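Local coordinates for protein extracellular sialidase/neuraminidase, putative (Aspergillus fumigatus, PDB 2XZI) that hydrolyses glycosides of sialic-acid type as an extracellular fungal enzyme, acting as a KDNase that probably releases the deaminated sugar KDN, at residues D112-Y126 and E148-G162. Residues are numbered along the deposited sequence; the frame is centred on the assembly and turned at random.
Sequences DNTIYLFLSWNGATY and EGRRHLYLTESRDDG
Ile-115 and Ser-158 open an antiparallel pairing that runs to Trp-121 and His-152, strands 115-122 and 152-158 exchanging eight backbone hydrogen bonds with their N-to-C directions 149° apart. Alternation, the general rule of such sheets, sends successive side chains to opposite faces. Among Tyr-116, Phe-118, Leu-153 and Leu-155 the packing is apolar: CG of Leu-155, anti to its backbone N (chi1 179°), carries CD1 over the centre of the Phe-118 ring, 3.7 Å from CE1. The face of Leu-117, Leu-119 and Thr-156 ends in an aromatic cluster: the Trp-121 six-membered ring meets the His-152 face edge-on, planes at 87°, and Tyr-154 turns its edge toward the Trp-121 five-membered face, offset. Arg-151 NH1 donates to Asn-122 OD1 (3.0 Å) in the carbonyl plane, while Ser-120 CB lies against one guanidinium face; Asp-183 is the arginine's stronger partner, and bound deamino-alpha-neuraminic acid is about 5 Å from its side chain. At the far end, Asn-113, its OD1 held by Thr-47 N, hydrogen-bonds through ND2 to Asp-161 OD1 (3.0 Å) from above the carboxylate plane; Arg-50 salt-bridges OD2. These middle strands of a four-stranded propeller blade lie between strands 101-109 and 169-170, strand 68-74 against Leu-117 and Leu-119, helix 172-175 against His-152 and Leu-153.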
# COMPACT_ATOMS: atom_id res chain seq x y z
N ASP A 112 -18.46 7.52 7.35
CA ASP A 112 -19.75 7.30 6.68
C ASP A 112 -19.69 6.12 5.71
O ASP A 112 -20.66 5.84 5.01
CB ASP A 112 -20.16 8.56 5.91
CG ASP A 112 -19.20 8.89 4.77
OD1 ASP A 112 -17.98 8.63 4.90
OD2 ASP A 112 -19.66 9.40 3.73
N ASN A 113 -18.53 5.47 5.68
CA ASN A 113 -18.18 4.44 4.68
C ASN A 113 -17.90 4.93 3.27
O ASN A 113 -17.80 4.12 2.35
CB ASN A 113 -19.12 3.23 4.68
CG ASN A 113 -18.43 1.98 4.21
OD1 ASN A 113 -17.26 1.75 4.53
ND2 ASN A 113 -19.13 1.17 3.40
N THR A 114 -17.73 6.24 3.06
CA THR A 114 -17.12 6.67 1.81
C THR A 114 -15.68 6.12 1.78
O THR A 114 -14.93 6.29 2.75
CB THR A 114 -17.07 8.19 1.66
OG1 THR A 114 -18.41 8.68 1.51
CG2 THR A 114 -16.25 8.61 0.44
N ILE A 115 -15.33 5.45 0.70
CA ILE A 115 -13.94 5.04 0.54
C ILE A 115 -13.24 6.01 -0.42
O ILE A 115 -13.57 6.07 -1.60
CB ILE A 115 -13.77 3.59 0.06
CG1 ILE A 115 -14.55 2.61 0.95
CG2 ILE A 115 -12.27 3.25 0.05
CD1 ILE A 115 -15.91 2.21 0.36
N TYR A 116 -12.29 6.76 0.12
CA TYR A 116 -11.48 7.64 -0.67
C TYR A 116 -10.28 6.87 -1.20
O TYR A 116 -9.69 6.07 -0.49
CB TYR A 116 -10.99 8.78 0.20
CG TYR A 116 -11.97 9.89 0.52
CD1 TYR A 116 -12.46 10.72 -0.49
CD2 TYR A 116 -12.34 10.14 1.83
CE1 TYR A 116 -13.33 11.77 -0.18
CE2 TYR A 116 -13.20 11.18 2.14
CZ TYR A 116 -13.68 11.98 1.13
OH TYR A 116 -14.51 13.04 1.42
N LEU A 117 -9.93 7.13 -2.46
CA LEU A 117 -8.73 6.54 -3.04
C LEU A 117 -7.90 7.64 -3.70
O LEU A 117 -8.27 8.19 -4.75
CB LEU A 117 -9.08 5.40 -4.00
CG LEU A 117 -7.92 4.74 -4.75
CD1 LEU A 117 -7.15 3.84 -3.84
CD2 LEU A 117 -8.49 3.93 -5.88
N PHE A 118 -6.79 7.98 -3.06
CA PHE A 118 -5.81 8.86 -3.69
C PHE A 118 -4.91 8.06 -4.63
O PHE A 118 -4.60 6.91 -4.35
CB PHE A 118 -4.96 9.57 -2.63
CG PHE A 118 -5.71 10.63 -1.86
CD1 PHE A 118 -6.44 10.32 -0.70
CD2 PHE A 118 -5.68 11.97 -2.30
CE1 PHE A 118 -7.15 11.32 -0.01
CE2 PHE A 118 -6.38 12.97 -1.60
CZ PHE A 118 -7.11 12.63 -0.46
N LEU A 119 -4.51 8.69 -5.73
CA LEU A 119 -3.73 8.02 -6.77
C LEU A 119 -2.74 9.01 -7.36
O LEU A 119 -3.00 10.21 -7.33
CB LEU A 119 -4.62 7.57 -7.94
CG LEU A 119 -5.80 6.65 -7.68
CD1 LEU A 119 -6.72 6.58 -8.90
CD2 LEU A 119 -5.29 5.28 -7.33
N SER A 120 -1.65 8.49 -7.92
CA SER A 120 -0.72 9.27 -8.73
C SER A 120 -0.95 8.94 -10.21
O SER A 120 -1.41 7.84 -10.56
CB SER A 120 0.72 8.93 -8.34
OG SER A 120 1.00 9.29 -6.99
N TRP A 121 -0.65 9.91 -11.08
CA TRP A 121 -0.73 9.73 -12.52
C TRP A 121 0.49 10.37 -13.16
O TRP A 121 0.98 11.40 -12.68
CB TRP A 121 -1.99 10.43 -13.05
CG TRP A 121 -2.13 10.40 -14.52
CD1 TRP A 121 -2.78 9.45 -15.24
CD2 TRP A 121 -1.66 11.38 -15.47
NE1 TRP A 121 -2.73 9.75 -16.58
CE2 TRP A 121 -2.05 10.93 -16.75
CE3 TRP A 121 -0.93 12.58 -15.37
CZ2 TRP A 121 -1.74 11.63 -17.93
CZ3 TRP A 121 -0.61 13.28 -16.55
CH2 TRP A 121 -1.02 12.80 -17.80
N ASN A 122 0.95 9.79 -14.26
CA ASN A 122 1.82 10.49 -15.21
C ASN A 122 1.45 10.09 -16.63
O ASN A 122 0.80 9.06 -16.86
CB ASN A 122 3.33 10.28 -14.94
CG ASN A 122 3.73 8.82 -14.90
OD1 ASN A 122 3.84 8.22 -13.83
ND2 ASN A 122 3.95 8.23 -16.08
N GLY A 123 1.90 10.91 -17.58
CA GLY A 123 1.60 10.69 -18.99
C GLY A 123 2.25 9.48 -19.61
O GLY A 123 3.24 8.96 -19.10
N ALA A 124 1.68 9.08 -20.75
CA ALA A 124 2.06 7.87 -21.50
C ALA A 124 3.52 7.85 -21.98
O ALA A 124 4.09 6.78 -22.19
CB ALA A 124 1.11 7.66 -22.68
N THR A 125 4.10 9.03 -22.16
CA THR A 125 5.41 9.14 -22.79
C THR A 125 6.43 9.72 -21.83
O THR A 125 7.51 10.15 -22.24
CB THR A 125 5.37 10.00 -24.07
OG1 THR A 125 4.90 11.31 -23.76
CG2 THR A 125 4.47 9.34 -25.14
N TYR A 126 6.09 9.74 -20.54
CA TYR A 126 7.03 10.18 -19.50
C TYR A 126 7.40 9.05 -18.55
O TYR A 126 6.61 8.12 -18.33
CB TYR A 126 6.45 11.34 -18.69
CG TYR A 126 6.30 12.61 -19.48
CD1 TYR A 126 5.16 12.84 -20.24
CD2 TYR A 126 7.30 13.58 -19.48
CE1 TYR A 126 5.01 14.00 -20.98
CE2 TYR A 126 7.16 14.74 -20.22
CZ TYR A 126 6.01 14.94 -20.96
OH TYR A 126 5.86 16.09 -21.70
N GLU A 148 1.93 18.85 -18.40
CA GLU A 148 1.85 17.59 -19.14
C GLU A 148 2.85 16.54 -18.65
O GLU A 148 2.57 15.33 -18.70
CB GLU A 148 2.06 17.85 -20.64
CG GLU A 148 1.09 18.85 -21.25
CD GLU A 148 1.41 20.33 -20.95
OE1 GLU A 148 2.56 20.66 -20.53
OE2 GLU A 148 0.50 21.17 -21.13
N GLY A 149 4.01 16.99 -18.15
CA GLY A 149 5.10 16.09 -17.80
C GLY A 149 5.31 15.79 -16.33
O GLY A 149 6.22 15.03 -15.98
N ARG A 150 4.49 16.37 -15.45
CA ARG A 150 4.67 16.19 -14.00
C ARG A 150 3.80 15.07 -13.50
O ARG A 150 2.88 14.63 -14.20
CB ARG A 150 4.34 17.47 -13.21
CG ARG A 150 2.87 17.89 -13.23
CD ARG A 150 2.63 19.24 -12.54
NE ARG A 150 2.97 19.18 -11.11
CZ ARG A 150 2.59 20.07 -10.19
NH1 ARG A 150 1.84 21.11 -10.50
NH2 ARG A 150 2.95 19.88 -8.93
N ARG A 151 4.10 14.60 -12.30
CA ARG A 151 3.23 13.65 -11.63
C ARG A 151 2.03 14.40 -11.03
O ARG A 151 2.20 15.40 -10.32
CB ARG A 151 4.01 12.87 -10.58
CG ARG A 151 5.00 11.90 -11.20
CD ARG A 151 4.39 10.51 -11.36
NE ARG A 151 4.36 9.84 -10.07
CZ ARG A 151 3.92 8.60 -9.87
NH1 ARG A 151 3.39 7.90 -10.87
NH2 ARG A 151 3.98 8.09 -8.65
N HIS A 152 0.83 13.90 -11.32
CA HIS A 152 -0.42 14.47 -10.80
C HIS A 152 -0.93 13.66 -9.63
O HIS A 152 -0.52 12.52 -9.46
CB HIS A 152 -1.50 14.51 -11.90
CG HIS A 152 -1.22 15.50 -12.98
ND1 HIS A 152 -2.13 16.46 -13.36
CD2 HIS A 152 -0.13 15.68 -13.77
CE1 HIS A 152 -1.62 17.20 -14.32
NE2 HIS A 152 -0.41 16.75 -14.60
N LEU A 153 -1.79 14.28 -8.84
CA LEU A 153 -2.45 13.65 -7.71
C LEU A 153 -3.94 13.70 -7.97
O LEU A 153 -4.51 14.78 -8.16
CB LEU A 153 -2.11 14.40 -6.41
CG LEU A 153 -2.80 13.85 -5.15
CD1 LEU A 153 -2.07 12.60 -4.72
CD2 LEU A 153 -2.77 14.85 -4.05
N TYR A 154 -4.55 12.52 -8.01
CA TYR A 154 -5.96 12.36 -8.27
C TYR A 154 -6.70 11.78 -7.08
O TYR A 154 -6.11 11.07 -6.25
CB TYR A 154 -6.12 11.42 -9.46
CG TYR A 154 -6.06 12.11 -10.81
CD1 TYR A 154 -4.85 12.31 -11.48
CD2 TYR A 154 -7.22 12.55 -11.42
CE1 TYR A 154 -4.81 12.91 -12.73
CE2 TYR A 154 -7.18 13.16 -12.69
CZ TYR A 154 -5.99 13.35 -13.32
OH TYR A 154 -5.97 13.95 -14.57
N LEU A 155 -7.99 12.07 -7.01
CA LEU A 155 -8.85 11.49 -5.98
C LEU A 155 -10.12 10.94 -6.59
O LEU A 155 -10.82 11.63 -7.33
CB LEU A 155 -9.20 12.55 -4.92
CG LEU A 155 -10.11 12.09 -3.79
CD1 LEU A 155 -9.46 11.03 -2.89
CD2 LEU A 155 -10.57 13.30 -2.95
N THR A 156 -10.41 9.68 -6.28
CA THR A 156 -11.71 9.08 -6.59
C THR A 156 -12.31 8.57 -5.28
O THR A 156 -11.61 8.44 -4.26
CB THR A 156 -11.58 7.97 -7.65
OG1 THR A 156 -12.85 7.33 -7.83
CG2 THR A 156 -10.55 6.92 -7.24
N GLU A 157 -13.61 8.33 -5.28
CA GLU A 157 -14.23 7.74 -4.11
C GLU A 157 -15.39 6.84 -4.49
O GLU A 157 -15.90 6.92 -5.61
CB GLU A 157 -14.65 8.80 -3.08
CG GLU A 157 -15.79 9.71 -3.52
CD GLU A 157 -15.35 10.78 -4.49
OE1 GLU A 157 -14.28 11.38 -4.28
OE2 GLU A 157 -16.10 11.05 -5.46
N SER A 158 -15.75 5.97 -3.56
CA SER A 158 -16.90 5.10 -3.73
C SER A 158 -17.88 5.33 -2.59
O SER A 158 -17.49 5.45 -1.43
CB SER A 158 -16.46 3.64 -3.78
OG SER A 158 -17.57 2.75 -3.76
N ARG A 159 -19.17 5.37 -2.95
CA ARG A 159 -20.24 5.54 -1.96
C ARG A 159 -21.04 4.25 -1.77
O ARG A 159 -22.01 4.23 -1.01
CB ARG A 159 -21.22 6.63 -2.39
CG ARG A 159 -20.61 7.90 -2.93
CD ARG A 159 -19.85 8.68 -1.87
NE ARG A 159 -19.42 9.98 -2.40
CZ ARG A 159 -19.01 10.99 -1.64
NH1 ARG A 159 -18.89 10.85 -0.31
NH2 ARG A 159 -18.66 12.14 -2.21
N ASP A 160 -20.64 3.19 -2.47
CA ASP A 160 -21.39 1.93 -2.48
C ASP A 160 -20.50 0.73 -2.17
O ASP A 160 -20.57 -0.32 -2.84
CB ASP A 160 -22.14 1.77 -3.81
CG ASP A 160 -21.22 1.79 -5.02
OD1 ASP A 160 -19.98 1.81 -4.87
OD2 ASP A 160 -21.75 1.80 -6.17
N ASP A 161 -19.65 0.92 -1.16
CA ASP A 161 -18.82 -0.16 -0.60
C ASP A 161 -17.85 -0.72 -1.66
O ASP A 161 -17.56 -1.94 -1.69
CB ASP A 161 -19.75 -1.24 0.01
CG ASP A 161 -19.17 -1.91 1.24
OD1 ASP A 161 -18.28 -1.34 1.91
OD2 ASP A 161 -19.63 -3.04 1.57
N GLY A 162 -17.34 0.17 -2.52
CA GLY A 162 -16.37 -0.21 -3.54
C GLY A 162 -16.93 -0.73 -4.84
O GLY A 162 -16.18 -1.08 -5.76
O HOH W 1 -19.72 3.06 0.77
O HOH W 2 1.11 12.01 -7.15
O HOH W 3 3.08 13.35 -16.84